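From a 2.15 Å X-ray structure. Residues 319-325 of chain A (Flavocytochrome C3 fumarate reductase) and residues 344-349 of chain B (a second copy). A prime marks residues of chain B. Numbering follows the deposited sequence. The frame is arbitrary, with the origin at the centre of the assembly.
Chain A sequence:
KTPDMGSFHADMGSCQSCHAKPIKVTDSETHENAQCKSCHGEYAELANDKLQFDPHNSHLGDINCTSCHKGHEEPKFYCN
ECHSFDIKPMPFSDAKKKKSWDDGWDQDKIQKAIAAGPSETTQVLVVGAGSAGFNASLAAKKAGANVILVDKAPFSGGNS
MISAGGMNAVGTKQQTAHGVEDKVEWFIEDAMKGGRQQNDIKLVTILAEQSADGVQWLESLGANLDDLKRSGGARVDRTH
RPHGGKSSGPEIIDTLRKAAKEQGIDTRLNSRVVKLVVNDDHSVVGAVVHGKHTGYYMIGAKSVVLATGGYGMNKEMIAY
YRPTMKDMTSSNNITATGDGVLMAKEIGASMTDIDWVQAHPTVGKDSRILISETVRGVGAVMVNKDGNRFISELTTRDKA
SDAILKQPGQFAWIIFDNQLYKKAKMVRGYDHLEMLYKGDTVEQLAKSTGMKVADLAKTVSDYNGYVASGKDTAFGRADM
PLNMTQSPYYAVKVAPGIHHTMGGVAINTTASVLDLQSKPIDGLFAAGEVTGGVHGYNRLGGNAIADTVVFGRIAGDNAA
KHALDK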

# COMPACT_ATOMS: atom_id res chain seq x y z
N ALA A 319 -1.17 -10.55 1.38
CA ALA A 319 -0.20 -10.99 0.41
C ALA A 319 0.28 -9.77 -0.42
O ALA A 319 1.48 -9.66 -0.62
CB ALA A 319 -0.74 -12.04 -0.54
N TYR A 320 -0.56 -8.77 -0.67
CA TYR A 320 -0.12 -7.60 -1.40
C TYR A 320 0.73 -6.61 -0.62
O TYR A 320 1.69 -6.01 -1.14
CB TYR A 320 -1.31 -6.81 -2.00
CG TYR A 320 -0.72 -6.11 -3.24
CD1 TYR A 320 -0.45 -6.81 -4.42
CD2 TYR A 320 -0.39 -4.78 -3.12
CE1 TYR A 320 0.13 -6.13 -5.51
CE2 TYR A 320 0.17 -4.11 -4.21
CZ TYR A 320 0.40 -4.78 -5.39
OH TYR A 320 0.97 -4.08 -6.41
N TYR A 321 0.40 -6.36 0.61
CA TYR A 321 1.07 -5.38 1.45
C TYR A 321 2.26 -6.04 2.15
O TYR A 321 3.26 -5.39 2.44
CB TYR A 321 0.09 -4.80 2.47
CG TYR A 321 -1.05 -3.96 1.95
CD1 TYR A 321 -0.76 -3.00 0.97
CD2 TYR A 321 -2.38 -4.08 2.35
CE1 TYR A 321 -1.75 -2.17 0.46
CE2 TYR A 321 -3.37 -3.25 1.83
CZ TYR A 321 -3.05 -2.30 0.87
OH TYR A 321 -3.98 -1.46 0.34
N ARG A 322 2.14 -7.32 2.53
CA ARG A 322 3.12 -7.97 3.40
C ARG A 322 3.26 -9.42 2.99
O ARG A 322 2.89 -10.34 3.74
CB ARG A 322 2.69 -7.94 4.90
CG ARG A 322 2.85 -6.59 5.58
CD ARG A 322 4.39 -6.38 5.81
NE ARG A 322 4.60 -5.10 6.49
CZ ARG A 322 4.75 -3.96 5.78
NH1 ARG A 322 4.71 -4.04 4.47
NH2 ARG A 322 4.93 -2.80 6.44
N PRO A 323 3.77 -9.71 1.78
CA PRO A 323 3.97 -11.04 1.32
C PRO A 323 4.79 -11.97 2.17
O PRO A 323 4.45 -13.15 2.09
CB PRO A 323 4.63 -10.92 -0.10
CG PRO A 323 5.31 -9.61 0.01
CD PRO A 323 4.50 -8.73 0.91
N THR A 324 5.66 -11.56 3.07
CA THR A 324 6.46 -12.46 3.86
C THR A 324 5.64 -12.93 5.07
O THR A 324 6.10 -13.83 5.74
CB THR A 324 7.78 -11.89 4.42
OG1 THR A 324 7.60 -10.66 5.14
CG2 THR A 324 8.72 -11.71 3.26
N MET A 325 4.45 -12.34 5.25
CA MET A 325 3.50 -12.76 6.24
C MET A 325 2.39 -13.59 5.64
O MET A 325 1.54 -14.04 6.41
CB MET A 325 2.91 -11.56 6.99
CG MET A 325 4.06 -10.66 7.48
SD MET A 325 3.41 -9.13 8.23
CE MET A 325 2.82 -9.65 9.83
N ALA B 344 12.15 -5.73 -3.65
CA ALA B 344 12.46 -5.50 -2.25
C ALA B 344 11.25 -6.05 -1.43
O ALA B 344 11.39 -6.69 -0.38
CB ALA B 344 12.69 -4.01 -1.97
N LYS B 345 10.02 -5.74 -1.84
CA LYS B 345 8.82 -6.12 -1.09
C LYS B 345 8.83 -7.63 -0.87
O LYS B 345 8.55 -8.17 0.21
CB LYS B 345 7.54 -5.66 -1.84
CG LYS B 345 6.24 -5.96 -1.03
CD LYS B 345 5.01 -5.47 -1.84
CE LYS B 345 4.60 -6.30 -3.00
NZ LYS B 345 3.23 -5.95 -3.52
N GLU B 346 9.22 -8.38 -1.89
CA GLU B 346 9.14 -9.84 -1.95
C GLU B 346 10.13 -10.47 -1.00
O GLU B 346 9.94 -11.62 -0.62
CB GLU B 346 9.28 -10.26 -3.40
CG GLU B 346 10.19 -11.31 -3.89
CD GLU B 346 10.76 -11.35 -5.29
OE1 GLU B 346 10.77 -10.40 -6.10
OE2 GLU B 346 11.31 -12.40 -5.72
N ILE B 347 11.23 -9.84 -0.61
CA ILE B 347 12.20 -10.44 0.29
C ILE B 347 11.97 -9.90 1.69
O ILE B 347 12.66 -10.18 2.64
CB ILE B 347 13.61 -10.14 -0.22
CG1 ILE B 347 13.91 -8.65 -0.43
CG2 ILE B 347 13.89 -10.88 -1.52
CD1 ILE B 347 15.41 -8.33 -0.30
N GLY B 348 11.03 -8.93 1.83
CA GLY B 348 10.62 -8.50 3.14
C GLY B 348 11.04 -7.12 3.57
O GLY B 348 11.13 -6.82 4.76
N ALA B 349 11.36 -6.26 2.62
CA ALA B 349 11.63 -4.86 2.90
C ALA B 349 10.28 -4.22 3.27
O ALA B 349 9.23 -4.60 2.76
CB ALA B 349 12.21 -4.16 1.67
O HOH W 1 2.77 -9.17 -2.94
O HOH W 2 3.37 -3.46 -4.90

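Lys345′ dominates this contact and has the largest covered area of any residue in it. Its CA-to-CB bond points sideways relative to chain A, yet the end of the side chain comes close. The chi angles show how. Chi1 and chi2 are both t, so the chain runs out straight from the helix. Chi3 is p, at 75°, and puts one bend in the chain by rotation about the CG-CD bond. Chi4 returns to t. The result is a long reach that ends at Tyr320.

The ammonium group is well served there. Lys345′ NZ donates a hydrogen bond to Tyr320 O at 2.8 Å. This carbonyl lies in the last turn of a helix, and Arg322 is the first residue to leave helical angles. The same NZ sits over one face of the Tyr320 ring, 3.5 Å from the ring centroid and 9° off the ring normal. That is a cation-pi interaction with nearly ideal centring. One residue therefore offers the lysine both a carbonyl oxygen and an aromatic face.

The tyrosine conformation makes this possible. The CA-to-CB bond of Tyr320 points away from chain B, but the end of its side chain comes nearer. With chi1 t and chi2 at 76°, the ring presents its face to the lysine. Two waters complete the surroundings of NZ. Water 2 accepts from Lys345′ NZ at 2.9 Å and makes a weak hydrogen bond with Tyr320 OH, also at 2.9 Å. Water 1 donates to Ala319 O at 2.7 Å and accepts a weak bond from Lys345′ NZ at 3.3 Å.

Pro323 packs along the aliphatic part of the same lysine. Pro323 CD is 3.8 Å from Lys345′ CG, and Pro323 CG is 3.6 Å from Lys345′ O. The proline ring has a C-gamma endo pucker. These are van der Waals contacts.

The CA-to-CB bond of Thr324 points toward chain B, with chi1 p at 52°. Its methyl, CG2, lies 3.7 Å from Gly348′ CA and 4.0 Å from Ile347′ C. Gly348′ has positive phi and closes its helix in a Schellman motif. Gly348′ N bonds Lys345′ O at 3.1 Å, and Ala349′ N bonds Ala344′ O at 3.0 Å. The backbone angles alone call for glycine, since a CB would jam against the preceding carbonyl oxygen. An ideal CB would also be tight against Thr324 CG2, at 3.4 Å.

Arg322 stays largely on its own side. Its NH1 folds back to Tyr321 O at 2.8 Å in a weak hydrogen bond.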